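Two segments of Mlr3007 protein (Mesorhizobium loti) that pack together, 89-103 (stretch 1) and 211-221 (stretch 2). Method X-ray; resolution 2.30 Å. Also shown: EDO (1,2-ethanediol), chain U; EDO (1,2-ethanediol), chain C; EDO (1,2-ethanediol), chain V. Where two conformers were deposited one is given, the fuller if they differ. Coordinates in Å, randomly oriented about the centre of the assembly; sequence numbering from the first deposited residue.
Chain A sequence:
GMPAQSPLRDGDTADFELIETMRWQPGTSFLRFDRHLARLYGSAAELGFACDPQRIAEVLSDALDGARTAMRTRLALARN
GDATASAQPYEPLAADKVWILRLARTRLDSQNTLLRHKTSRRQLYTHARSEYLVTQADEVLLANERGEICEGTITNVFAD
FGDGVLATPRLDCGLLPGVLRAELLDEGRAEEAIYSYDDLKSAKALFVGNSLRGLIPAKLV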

# COMPACT_ATOMS: atom_id res chain seq x y z
N PRO A 89 6.89 12.91 11.65
CA PRO A 89 5.50 13.23 11.97
C PRO A 89 4.50 12.91 10.87
O PRO A 89 4.73 13.23 9.72
CB PRO A 89 5.54 14.76 12.22
CG PRO A 89 6.91 15.05 12.60
CD PRO A 89 7.77 14.08 11.83
N TYR A 90 3.41 12.25 11.24
CA TYR A 90 2.35 11.93 10.29
C TYR A 90 1.57 13.20 10.00
O TYR A 90 1.26 13.97 10.90
CB TYR A 90 1.44 10.85 10.86
CG TYR A 90 0.15 10.62 10.08
CD1 TYR A 90 0.19 10.26 8.73
CD2 TYR A 90 -1.10 10.69 10.71
CE1 TYR A 90 -1.00 10.02 8.02
CE2 TYR A 90 -2.28 10.44 9.99
CZ TYR A 90 -2.22 10.11 8.65
OH TYR A 90 -3.36 9.86 7.94
N GLU A 91 1.30 13.45 8.72
CA GLU A 91 0.56 14.66 8.32
C GLU A 91 -0.76 14.22 7.77
O GLU A 91 -0.89 13.95 6.60
CB GLU A 91 1.37 15.45 7.28
CG GLU A 91 2.79 15.87 7.79
CD GLU A 91 3.61 16.59 6.70
OE1 GLU A 91 3.33 16.38 5.49
OE2 GLU A 91 4.54 17.36 7.06
N PRO A 92 -1.78 14.15 8.61
CA PRO A 92 -3.01 13.64 8.03
C PRO A 92 -3.61 14.53 6.96
O PRO A 92 -3.30 15.72 6.89
CB PRO A 92 -3.95 13.58 9.24
CG PRO A 92 -3.45 14.67 10.17
CD PRO A 92 -2.00 14.87 9.88
N LEU A 93 -4.43 13.93 6.09
CA LEU A 93 -5.14 14.69 5.07
C LEU A 93 -6.34 15.34 5.74
O LEU A 93 -6.92 14.77 6.69
CB LEU A 93 -5.67 13.78 3.95
CG LEU A 93 -4.70 12.96 3.09
CD1 LEU A 93 -5.49 12.14 2.10
CD2 LEU A 93 -3.70 13.85 2.36
N ALA A 94 -6.71 16.54 5.29
CA ALA A 94 -7.93 17.22 5.80
C ALA A 94 -9.11 16.29 5.50
O ALA A 94 -9.07 15.56 4.50
CB ALA A 94 -8.13 18.55 5.14
N ALA A 95 -10.13 16.30 6.37
CA ALA A 95 -11.31 15.41 6.22
C ALA A 95 -12.07 15.62 4.91
O ALA A 95 -12.63 14.67 4.36
CB ALA A 95 -12.28 15.58 7.41
N ASP A 96 -12.06 16.86 4.42
CA ASP A 96 -12.78 17.20 3.19
C ASP A 96 -11.93 17.01 1.92
O ASP A 96 -12.38 17.30 0.82
CB ASP A 96 -13.33 18.64 3.28
CG ASP A 96 -14.39 18.81 4.38
OD1 ASP A 96 -14.84 17.77 4.91
OD2 ASP A 96 -14.79 19.97 4.68
N LYS A 97 -10.71 16.51 2.07
CA LYS A 97 -9.83 16.30 0.93
C LYS A 97 -10.28 15.13 0.07
O LYS A 97 -10.54 14.05 0.58
CB LYS A 97 -8.40 16.06 1.42
CG LYS A 97 -7.34 15.94 0.33
CD LYS A 97 -7.17 17.23 -0.48
CE LYS A 97 -6.10 17.09 -1.54
NZ LYS A 97 -5.97 18.27 -2.43
N VAL A 98 -10.40 15.37 -1.24
CA VAL A 98 -10.76 14.33 -2.20
C VAL A 98 -9.62 14.21 -3.19
O VAL A 98 -9.23 15.19 -3.80
CB VAL A 98 -12.07 14.63 -2.96
CG1 VAL A 98 -12.33 13.56 -4.04
CG2 VAL A 98 -13.25 14.71 -1.99
N TRP A 99 -9.05 13.02 -3.30
CA TRP A 99 -7.96 12.73 -4.24
C TRP A 99 -8.45 12.46 -5.66
O TRP A 99 -9.42 11.71 -5.85
CB TRP A 99 -7.17 11.51 -3.73
CG TRP A 99 -6.04 11.83 -2.83
CD1 TRP A 99 -5.89 12.96 -2.07
CD2 TRP A 99 -5.01 10.95 -2.43
NE1 TRP A 99 -4.74 12.88 -1.34
CE2 TRP A 99 -4.19 11.64 -1.52
CE3 TRP A 99 -4.65 9.66 -2.80
CZ2 TRP A 99 -3.06 11.10 -0.97
CZ3 TRP A 99 -3.53 9.11 -2.27
CH2 TRP A 99 -2.73 9.83 -1.36
N ILE A 100 -7.78 13.08 -6.63
CA ILE A 100 -8.08 12.92 -8.03
C ILE A 100 -7.28 11.75 -8.55
O ILE A 100 -6.07 11.68 -8.32
CB ILE A 100 -7.67 14.16 -8.86
CG1 ILE A 100 -8.33 15.44 -8.33
CG2 ILE A 100 -8.02 13.96 -10.34
CD1 ILE A 100 -7.90 16.69 -9.08
N LEU A 101 -7.95 10.82 -9.23
CA LEU A 101 -7.28 9.64 -9.79
C LEU A 101 -7.25 9.70 -11.28
O LEU A 101 -8.18 10.22 -11.90
CB LEU A 101 -8.03 8.36 -9.40
CG LEU A 101 -8.30 8.18 -7.92
CD1 LEU A 101 -9.10 6.92 -7.71
CD2 LEU A 101 -7.01 8.13 -7.15
N ARG A 102 -6.20 9.12 -11.86
CA ARG A 102 -6.04 8.99 -13.31
C ARG A 102 -5.50 7.57 -13.59
O ARG A 102 -4.87 6.94 -12.71
CB ARG A 102 -5.07 10.02 -13.88
CG ARG A 102 -5.37 11.46 -13.55
CD ARG A 102 -6.58 11.96 -14.23
NE ARG A 102 -6.32 12.15 -15.66
CZ ARG A 102 -5.94 13.30 -16.23
NH1 ARG A 102 -5.75 14.40 -15.50
NH2 ARG A 102 -5.73 13.33 -17.53
N LEU A 103 -5.71 7.10 -14.81
CA LEU A 103 -5.25 5.78 -15.23
C LEU A 103 -3.92 5.86 -15.95
O LEU A 103 -3.75 6.60 -16.93
CB LEU A 103 -6.26 5.15 -16.19
CG LEU A 103 -5.94 3.77 -16.77
CD1 LEU A 103 -5.92 2.71 -15.68
CD2 LEU A 103 -6.96 3.43 -17.85
N SER A 211 -2.66 1.46 4.91
CA SER A 211 -2.63 1.37 6.36
C SER A 211 -2.26 2.70 7.01
O SER A 211 -2.78 3.04 8.05
CB SER A 211 -1.65 0.29 6.82
OG SER A 211 -1.80 0.08 8.21
N LEU A 212 -1.36 3.43 6.38
CA LEU A 212 -0.92 4.69 6.90
C LEU A 212 -2.04 5.72 6.98
O LEU A 212 -2.23 6.34 8.02
CB LEU A 212 0.21 5.25 6.05
CG LEU A 212 0.69 6.64 6.46
CD1 LEU A 212 1.17 6.65 7.94
CD2 LEU A 212 1.77 7.20 5.47
N ARG A 213 -2.81 5.87 5.91
CA ARG A 213 -3.84 6.92 5.86
C ARG A 213 -5.28 6.53 6.03
O ARG A 213 -6.10 7.40 6.20
CB ARG A 213 -3.73 7.69 4.53
CG ARG A 213 -2.43 8.38 4.35
CD ARG A 213 -2.44 9.41 3.24
NE ARG A 213 -1.14 10.09 3.14
CZ ARG A 213 -0.79 11.14 3.86
NH1 ARG A 213 -1.63 11.67 4.74
NH2 ARG A 213 0.42 11.66 3.73
N GLY A 214 -5.59 5.25 6.01
CA GLY A 214 -6.99 4.83 6.07
C GLY A 214 -7.61 5.10 4.70
O GLY A 214 -6.87 5.26 3.71
N LEU A 215 -8.96 5.10 4.61
CA LEU A 215 -9.64 5.38 3.33
C LEU A 215 -9.60 6.85 2.98
O LEU A 215 -9.77 7.74 3.84
CB LEU A 215 -11.09 4.92 3.35
CG LEU A 215 -11.31 3.41 3.33
CD1 LEU A 215 -12.75 3.08 3.61
CD2 LEU A 215 -10.84 2.82 1.98
N ILE A 216 -9.36 7.10 1.71
CA ILE A 216 -9.28 8.43 1.17
C ILE A 216 -10.35 8.56 0.08
O ILE A 216 -10.31 7.83 -0.92
CB ILE A 216 -7.92 8.69 0.56
CG1 ILE A 216 -6.80 8.41 1.58
CG2 ILE A 216 -7.83 10.13 0.04
CD1 ILE A 216 -5.42 8.35 0.96
N PRO A 217 -11.31 9.47 0.27
CA PRO A 217 -12.32 9.67 -0.76
C PRO A 217 -11.63 10.05 -2.04
O PRO A 217 -10.69 10.82 -2.01
CB PRO A 217 -13.14 10.86 -0.23
CG PRO A 217 -12.91 10.87 1.22
CD PRO A 217 -11.51 10.36 1.42
N ALA A 218 -12.09 9.53 -3.17
CA ALA A 218 -11.43 9.83 -4.43
C ALA A 218 -12.41 10.04 -5.57
O ALA A 218 -13.59 9.67 -5.49
CB ALA A 218 -10.46 8.72 -4.77
N LYS A 219 -11.91 10.66 -6.64
CA LYS A 219 -12.75 10.94 -7.78
C LYS A 219 -11.98 10.60 -9.02
O LYS A 219 -10.82 10.96 -9.17
CB LYS A 219 -13.17 12.40 -7.77
CG LYS A 219 -14.39 12.69 -8.60
CD LYS A 219 -14.82 14.18 -8.49
CE LYS A 219 -13.93 15.10 -9.34
NZ LYS A 219 -14.19 14.92 -10.82
N LEU A 220 -12.64 9.91 -9.91
CA LEU A 220 -12.04 9.42 -11.14
C LEU A 220 -12.09 10.47 -12.22
O LEU A 220 -13.05 11.22 -12.31
CB LEU A 220 -12.80 8.20 -11.59
CG LEU A 220 -12.02 7.19 -12.40
CD1 LEU A 220 -10.95 6.60 -11.50
CD2 LEU A 220 -12.95 6.12 -12.93
N VAL A 221 -11.02 10.56 -13.00
CA VAL A 221 -10.93 11.51 -14.09
C VAL A 221 -10.28 10.88 -15.31
O VAL A 221 -9.65 9.79 -15.25
CB VAL A 221 -10.12 12.72 -13.72
CG1 VAL A 221 -9.96 13.63 -14.94
CG2 VAL A 221 -10.79 13.46 -12.57
OXT VAL A 221 -10.36 11.49 -16.39
C1 EDO U . -3.78 17.18 1.99
O1 EDO U . -2.93 17.64 0.93
C2 EDO U . -4.52 18.35 2.60
O2 EDO U . -5.62 17.87 3.36
C1 EDO C . -3.73 19.08 -5.22
O1 EDO C . -4.13 17.86 -4.58
C2 EDO C . -3.70 18.91 -6.74
O2 EDO C . -4.87 18.23 -7.22
C1 EDO V . -15.94 10.31 -3.55
O1 EDO V . -16.47 9.45 -4.57
C2 EDO V . -16.63 10.05 -2.21
O2 EDO V . -16.28 8.76 -1.67
O HOH W 1 -4.19 11.14 5.98
O HOH W 2 -7.36 8.89 -16.62

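Strands 99-103 and 214-220 lie side by side as parallel neighbours in a sheet. Their axes approach to 4.7 Å, and their N-to-C directions differ by 45°. The register pairs W99 with A218, I100 with K219 and L101 with L220. The hydrogen bonds alternate in direction, as parallel strands require. W99 N donates to P217 O (3.0 Å), and K219 N donates to W99 O (2.8 Å). L101 N then donates to K219 O (2.9 Å). A weak bond from V221 N to L101 O (3.1 Å) ends the ladder at the chain terminus. Water 2 extends the link there: it accepts from L103 N (3.0 Å) and donates to V221 O (2.8 Å). Before the strand, a type I turn from A94 to K97 is closed by K97 N to A94 O (3.1 Å).

W99, L101, A218 and L220 share one face of the sheet. There A218 CB, its whole side chain, packs 3.7 Å from L101 CD1. I216 lies over the indole face of W99. I216 CD1 is 3.8 Å from the centroid of the W99 six-membered ring, a CH-pi contact. L93 adds to this apolar cluster, with CD1 3.7 Å from I216 CG2.

I100 and K219 point to the other face. I100 CG2 meets V221 CG2 at 3.6 Å. The R102 guanidinium has V221 CG1 over one face. R102 NE and V221 OXT are 4.2 Å apart, so their charges attract without a salt bridge.

Away from the ladder, R213 anchors the loop of stretch 1. R213 NH1 donates to E91 O (3.0 Å) almost linearly, with an N-H...O angle of 172°. Water 1 accepts from R213 NH1 (2.9 Å) and L93 N (2.8 Å), and also bonds Y90 OH (2.5 Å). The Y90 ring packs on L212, CD1 to CD1 at 3.8 Å.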